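Local coordinates for protein extracellular ligand-binding receptor (Desulfohalobium retbaense DSM 5692, PDB 5ERE) that binds 2-oxo-4-methylpentanoic acid (ketoleucine) in a periplasmic-binding-protein domain and cytosine in a Cache-type sensor domain, and probably acts as an extracellular solute receptor, at residues Gln113-Gln118 / Val207-Ile212; Ala120-Asp125 / Ala321-Pro326. All coordinates share one frame; numbering follows the deposited sequence.

Contact 1. Residues Gln113-Gln118 / Val207-Ile212. With COI (2-oxo-4-methylpentanoic acid), chain B; EDO (1,2-ethanediol), chain G.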
loop_
_atom_site.group_PDB
_atom_site.type_symbol
_atom_site.label_atom_id
_atom_site.label_comp_id
_atom_site.label_asym_id
_atom_site.label_seq_id
_atom_site.Cartn_x
_atom_site.Cartn_y
_atom_site.Cartn_z
ATOM N N GLN A 113 -2.733 9.367 -1.846
ATOM C CA GLN A 113 -3.079 8.227 -2.690
ATOM C C GLN A 113 -2.528 6.929 -2.141
ATOM O O GLN A 113 -3.246 5.925 -2.040
ATOM C CB GLN A 113 -2.559 8.393 -4.119
ATOM C CG GLN A 113 -3.114 7.288 -5.033
ATOM C CD GLN A 113 -2.749 7.455 -6.492
ATOM O OE1 GLN A 113 -2.637 8.570 -6.993
ATOM N NE2 GLN A 113 -2.568 6.338 -7.186
ATOM N N GLN A 114 -1.251 6.957 -1.762
ATOM C CA GLN A 114 -0.617 5.750 -1.269
ATOM C C GLN A 114 -1.244 5.351 0.051
ATOM O O GLN A 114 -1.558 4.200 0.235
ATOM C CB GLN A 114 0.907 5.934 -1.091
ATOM N N GLU A 115 -1.399 6.309 0.960
ATOM C CA GLU A 115 -1.888 6.018 2.295
ATOM C C GLU A 115 -3.352 5.552 2.215
ATOM O O GLU A 115 -3.770 4.641 2.942
ATOM C CB GLU A 115 -1.763 7.245 3.228
ATOM C CG GLU A 115 -2.201 6.924 4.664
ATOM C CD GLU A 115 -2.038 8.071 5.646
ATOM O OE1 GLU A 115 -1.734 9.200 5.218
ATOM O OE2 GLU A 115 -2.215 7.840 6.867
ATOM N N GLN A 116 -4.111 6.162 1.304
ATOM C CA GLN A 116 -5.528 5.784 1.069
ATOM C C GLN A 116 -5.693 4.329 0.579
ATOM O O GLN A 116 -6.566 3.591 1.065
ATOM C CB GLN A 116 -6.155 6.749 0.053
ATOM C CG GLN A 116 -7.671 6.681 0.026
ATOM C CD GLN A 116 -8.189 5.505 -0.777
ATOM O OE1 GLN A 116 -7.661 5.183 -1.853
ATOM N NE2 GLN A 116 -9.212 4.831 -0.239
ATOM N N GLU A 117 -4.818 3.911 -0.342
ATOM C CA GLU A 117 -4.772 2.522 -0.828
ATOM C C GLU A 117 -4.591 1.519 0.314
ATOM O O GLU A 117 -5.170 0.432 0.307
ATOM C CB GLU A 117 -3.628 2.334 -1.823
ATOM C CG GLU A 117 -4.038 2.312 -3.288
ATOM C CD GLU A 117 -2.925 2.777 -4.216
ATOM O OE1 GLU A 117 -1.752 2.302 -4.090
ATOM O OE2 GLU A 117 -3.239 3.644 -5.063
ATOM N N GLN A 118 -3.774 1.879 1.294
ATOM C CA GLN A 118 -3.551 0.984 2.420
ATOM C C GLN A 118 -4.759 0.998 3.379
ATOM O O GLN A 118 -5.223 -0.057 3.814
ATOM C CB GLN A 118 -2.267 1.364 3.147
ATOM C CG GLN A 118 -1.020 1.196 2.222
ATOM C CD GLN A 118 0.301 1.327 2.952
ATOM O OE1 GLN A 118 1.062 2.299 2.747
ATOM N NE2 GLN A 118 0.595 0.342 3.803
ATOM N N VAL A 207 -11.596 5.855 12.855
ATOM C CA VAL A 207 -10.519 5.538 11.922
ATOM C C VAL A 207 -9.801 6.839 11.582
ATOM O O VAL A 207 -10.439 7.863 11.356
ATOM C CB VAL A 207 -11.047 4.880 10.634
ATOM C CG1 VAL A 207 -9.911 4.541 9.670
ATOM C CG2 VAL A 207 -11.896 3.637 10.956
ATOM N N GLY A 208 -8.472 6.811 11.546
ATOM C CA GLY A 208 -7.732 8.015 11.223
ATOM C C GLY A 208 -6.518 7.701 10.388
ATOM O O GLY A 208 -6.355 6.571 9.927
ATOM N N THR A 209 -5.689 8.721 10.190
ATOM C CA THR A 209 -4.544 8.662 9.270
ATOM C C THR A 209 -3.307 9.218 9.992
ATOM O O THR A 209 -3.365 9.569 11.184
ATOM C CB THR A 209 -4.838 9.451 7.950
ATOM O OG1 THR A 209 -4.966 10.848 8.220
ATOM C CG2 THR A 209 -6.131 8.941 7.262
ATOM N N ARG A 210 -2.203 9.345 9.260
ATOM C CA ARG A 210 -0.881 9.630 9.844
ATOM C C ARG A 210 -0.842 10.730 10.930
ATOM O O ARG A 210 -0.303 10.513 11.994
ATOM C CB ARG A 210 0.102 9.968 8.685
ATOM C CG ARG A 210 1.435 10.615 9.109
ATOM C CD ARG A 210 2.226 11.108 7.824
ATOM N NE ARG A 210 1.297 11.822 6.953
ATOM C CZ ARG A 210 1.013 13.113 7.031
ATOM N NH1 ARG A 210 1.618 13.880 7.906
ATOM N NH2 ARG A 210 0.093 13.642 6.226
ATOM N N PRO A 211 -1.416 11.913 10.670
ATOM C CA PRO A 211 -1.414 13.040 11.615
ATOM C C PRO A 211 -2.059 12.787 12.978
ATOM O O PRO A 211 -1.806 13.547 13.916
ATOM C CB PRO A 211 -2.228 14.106 10.869
ATOM C CG PRO A 211 -2.083 13.738 9.448
ATOM C CD PRO A 211 -2.153 12.264 9.447
ATOM N N ILE A 212 -2.878 11.750 13.096
ATOM C CA ILE A 212 -3.696 11.584 14.306
ATOM C C ILE A 212 -2.900 11.047 15.518
ATOM O O ILE A 212 -3.368 11.109 16.655
ATOM C CB ILE A 212 -4.906 10.666 13.992
ATOM C CG1 ILE A 212 -6.087 10.947 14.938
ATOM C CG2 ILE A 212 -4.522 9.217 14.066
ATOM C CD1 ILE A 212 -7.390 10.352 14.429
HETATM C C1 COI B . -0.524 17.322 5.846
HETATM O O1 COI B . -0.920 18.342 5.222
HETATM O O2 COI B . -0.262 16.241 5.264
HETATM C C2 COI B . -0.306 17.438 7.317
HETATM O O3 COI B . 0.043 16.467 7.962
HETATM C C3 COI B . -0.508 18.814 7.903
HETATM C C4 COI B . -0.440 18.756 9.387
HETATM C C5 COI B . -0.044 20.134 9.874
HETATM C C6 COI B . -1.830 18.329 9.835
HETATM C C1 EDO G . -0.935 12.461 -3.843
HETATM O O1 EDO G . -1.973 11.669 -3.251
HETATM C C2 EDO G . -1.164 13.890 -3.393
HETATM O O2 EDO G . 0.077 14.485 -3.000
HETATM O O HOH W 1 0.717 10.057 4.602
#
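E115, on helix 112-123, comes nearest to T209 in the loop just beyond strand 205-208, their CA atoms 7.9 Å apart, and one carboxylate carries the contact. The E115 side chain runs out fully extended, CG anti to the backbone N (chi1 -177°), which carries its carboxylate to the backbone where the chain leaves strand 205-208 and enters a 3-10 segment. There E115 OE2 accepts from R210 N at 2.8 Å through its syn lone pair; the bond is bent, at 140°. T209 CB lies 3.3 Å from E115 OE2, which also has a hydrogen bond with T230 OG1. The R210 guanidinium plane is turned 55° from the carboxylate, and a water links the two, donating to E115 OE1 at 2.7 Å and accepting from R210 NE at 3.0 Å. Glutamate suits its place by its reach and its two oxygens, one for the backbone and T230, the other for the water. Arginine suits its own because its far edge meets the ketoacid: R210 NH2 donates to ligand O2 at 2.8 Å and R210 NH1 to the keto oxygen O3 at 3.0 Å. With an alanine instead of E115, the R210 N-H, the bridging water and T230 OG1 are likely to be left without this partner. E115 is thus a second-shell residue behind a ligand-binding arginine, and its buried negative charge is likely to balance part of the positive charge facing the ligand carboxylate.

Contact 2. Residues Ala120-Asp125 / Ala321-Pro326. With EDO (1,2-ethanediol), chain H.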
loop_
_atom_site.group_PDB
_atom_site.type_symbol
_atom_site.label_atom_id
_atom_site.label_comp_id
_atom_site.label_asym_id
_atom_site.label_seq_id
_atom_site.Cartn_x
_atom_site.Cartn_y
_atom_site.Cartn_z
ATOM N N ALA A 120 -7.727 1.524 2.762
ATOM C CA ALA A 120 -8.834 0.841 2.089
ATOM C C ALA A 120 -8.916 -0.643 2.413
ATOM O O ALA A 120 -9.977 -1.236 2.262
ATOM C CB ALA A 120 -8.722 1.022 0.552
ATOM N N ALA A 121 -7.811 -1.252 2.830
ATOM C CA ALA A 121 -7.841 -2.677 3.164
ATOM C C ALA A 121 -8.657 -2.920 4.413
ATOM O O ALA A 121 -9.208 -3.997 4.592
ATOM C CB ALA A 121 -6.429 -3.248 3.369
ATOM N N TYR A 122 -8.668 -1.931 5.300
ATOM C CA TYR A 122 -9.453 -2.005 6.527
ATOM C C TYR A 122 -10.904 -1.591 6.255
ATOM O O TYR A 122 -11.835 -2.276 6.669
ATOM C CB TYR A 122 -8.831 -1.107 7.592
ATOM C CG TYR A 122 -9.526 -1.135 8.928
ATOM C CD1 TYR A 122 -9.491 -2.279 9.717
ATOM C CD2 TYR A 122 -10.191 -0.017 9.418
ATOM C CE1 TYR A 122 -10.110 -2.323 10.950
ATOM C CE2 TYR A 122 -10.835 -0.053 10.651
ATOM C CZ TYR A 122 -10.784 -1.215 11.414
ATOM O OH TYR A 122 -11.391 -1.290 12.647
ATOM N N LEU A 123 -11.065 -0.473 5.552
ATOM C CA LEU A 123 -12.371 0.184 5.393
ATOM C C LEU A 123 -13.341 -0.642 4.550
ATOM O O LEU A 123 -14.558 -0.407 4.574
ATOM C CB LEU A 123 -12.218 1.578 4.750
ATOM C CG LEU A 123 -11.704 2.733 5.617
ATOM C CD1 LEU A 123 -11.721 4.074 4.871
ATOM C CD2 LEU A 123 -12.497 2.831 6.893
ATOM N N THR A 124 -12.810 -1.596 3.802
ATOM C CA THR A 124 -13.617 -2.330 2.852
ATOM C C THR A 124 -14.620 -3.270 3.575
ATOM O O THR A 124 -15.602 -3.672 2.985
ATOM C CB THR A 124 -12.701 -3.098 1.839
ATOM O OG1 THR A 124 -13.463 -3.520 0.700
ATOM C CG2 THR A 124 -11.995 -4.285 2.478
ATOM N N ASP A 125 -14.402 -3.555 4.859
ATOM C CA ASP A 125 -15.315 -4.401 5.633
ATOM C C ASP A 125 -16.384 -3.596 6.381
ATOM O O ASP A 125 -17.003 -4.094 7.327
ATOM C CB ASP A 125 -14.524 -5.246 6.623
ATOM C CG ASP A 125 -13.585 -6.211 5.930
ATOM O OD1 ASP A 125 -13.947 -6.692 4.835
ATOM O OD2 ASP A 125 -12.489 -6.471 6.477
ATOM N N ALA A 321 -1.263 -2.583 15.027
ATOM C CA ALA A 321 -2.510 -3.340 15.022
ATOM C C ALA A 321 -2.204 -4.783 14.670
ATOM O O ALA A 321 -1.822 -5.084 13.545
ATOM C CB ALA A 321 -3.512 -2.751 14.043
ATOM N N GLU A 322 -2.420 -5.682 15.623
ATOM C CA GLU A 322 -2.146 -7.105 15.414
ATOM C C GLU A 322 -3.002 -7.674 14.269
ATOM O O GLU A 322 -2.576 -8.593 13.565
ATOM C CB GLU A 322 -2.390 -7.888 16.716
ATOM N N PHE A 323 -4.196 -7.107 14.066
ATOM C CA PHE A 323 -5.152 -7.682 13.123
ATOM C C PHE A 323 -4.695 -7.649 11.663
ATOM O O PHE A 323 -5.111 -8.475 10.865
ATOM C CB PHE A 323 -6.510 -6.975 13.255
ATOM C CG PHE A 323 -6.556 -5.581 12.707
ATOM C CD1 PHE A 323 -6.640 -5.350 11.343
ATOM C CD2 PHE A 323 -6.602 -4.498 13.563
ATOM C CE1 PHE A 323 -6.708 -4.061 10.847
ATOM C CE2 PHE A 323 -6.678 -3.213 13.071
ATOM C CZ PHE A 323 -6.728 -2.996 11.705
ATOM N N GLN A 324 -3.813 -6.726 11.325
ATOM C CA GLN A 324 -3.513 -6.499 9.911
ATOM C C GLN A 324 -2.804 -7.653 9.226
ATOM O O GLN A 324 -2.907 -7.797 8.014
ATOM C CB GLN A 324 -2.685 -5.266 9.752
ATOM C CG GLN A 324 -1.297 -5.372 10.347
ATOM C CD GLN A 324 -0.755 -4.017 10.570
ATOM O OE1 GLN A 324 -0.576 -3.254 9.620
ATOM N NE2 GLN A 324 -0.556 -3.658 11.835
ATOM N N PHE A 325 -2.070 -8.471 9.980
ATOM C CA PHE A 325 -1.224 -9.488 9.347
ATOM C C PHE A 325 -2.077 -10.670 8.923
ATOM O O PHE A 325 -2.030 -11.076 7.762
ATOM C CB PHE A 325 -0.060 -9.867 10.287
ATOM C CG PHE A 325 0.758 -8.672 10.674
ATOM C CD1 PHE A 325 1.532 -8.028 9.723
ATOM C CD2 PHE A 325 0.699 -8.139 11.951
ATOM C CE1 PHE A 325 2.234 -6.869 10.043
ATOM C CE2 PHE A 325 1.423 -6.994 12.276
ATOM C CZ PHE A 325 2.173 -6.354 11.320
ATOM N N PRO A 326 -2.917 -11.188 9.837
ATOM C CA PRO A 326 -3.850 -12.205 9.351
ATOM C C PRO A 326 -4.840 -11.641 8.358
ATOM O O PRO A 326 -5.247 -12.335 7.436
ATOM C CB PRO A 326 -4.558 -12.701 10.637
ATOM C CG PRO A 326 -4.208 -11.684 11.716
ATOM C CD PRO A 326 -2.838 -11.164 11.309
HETATM C C1 EDO H . -4.973 -4.879 17.613
HETATM O O1 EDO H . -5.324 -5.935 16.719
HETATM C C2 EDO H . -3.975 -5.309 18.682
HETATM O O2 EDO H . -3.707 -4.189 19.534
#
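Y122 and F323 make this contact ring against ring. Y122 CD1 and CE1 lie against F323 CZ and CE1, with Y122 CD1 3.5 Å from F323 CZ and about as far from F323 CE1. The rings meet obliquely, their centroids 5.1 Å apart and their planes inclined by 33°. The two side chains cross at about a right angle. Y122 sends its ring out from the helix with CG anti to the backbone N (chi1 -178°), whereas F323 holds CG between its N and its carbonyl carbon (chi1 73°), a more confined setting that places the ring where its CZ and CE1 meet Y122. Aromatic residues suit both places because each offers flat, apolar ring surface to the other. The backbones come nearest at Y122 CA and Q324 CA, 8.2 Å apart. Both rings also touch V228 of strand 228-232, and Y122 packs on V207 of strand 205-208.

In the fold, Y122, on helix 112-123 of the periplasmic-binding-protein part, here meets the turn that leads from strand 317-320 into the long helix 324-357, on the way to the Cache sensor domain.

Polar interactions shape that turn. A321 to Q324 form a type I beta turn whose backbone bond, Q324 N to A321 O, is weak at 3.4 Å. The Q324 side chain reinforces it: Q324 NE2 donates to the same A321 O at 2.6 Å, while OE1 accepts from F310 N. Glutamine suits this position by offering both a donor and an acceptor.

From the N terminus, the chain passes through the first parallel sheet before reaching helix 112-123, which supplies the first segment of both contacts. The contact 1 segment, 113-118, comes first and the contact 2 segment, 120-125, begins just after it, at A120. Contact 1 closes a loop of 88 residues when the chain returns along strand 205-208 to the ketoacid pocket; contact 2 closes a longer one of 195 residues at the entry to helix 324-357. The segments alternate, so the two loops cross. One helix thereby joins the end of strand 205-208, beside the ketoacid pocket, to the start of helix 324-357, and V207 CG2 touches Y122 CE2 at 3.9 Å between the contacts.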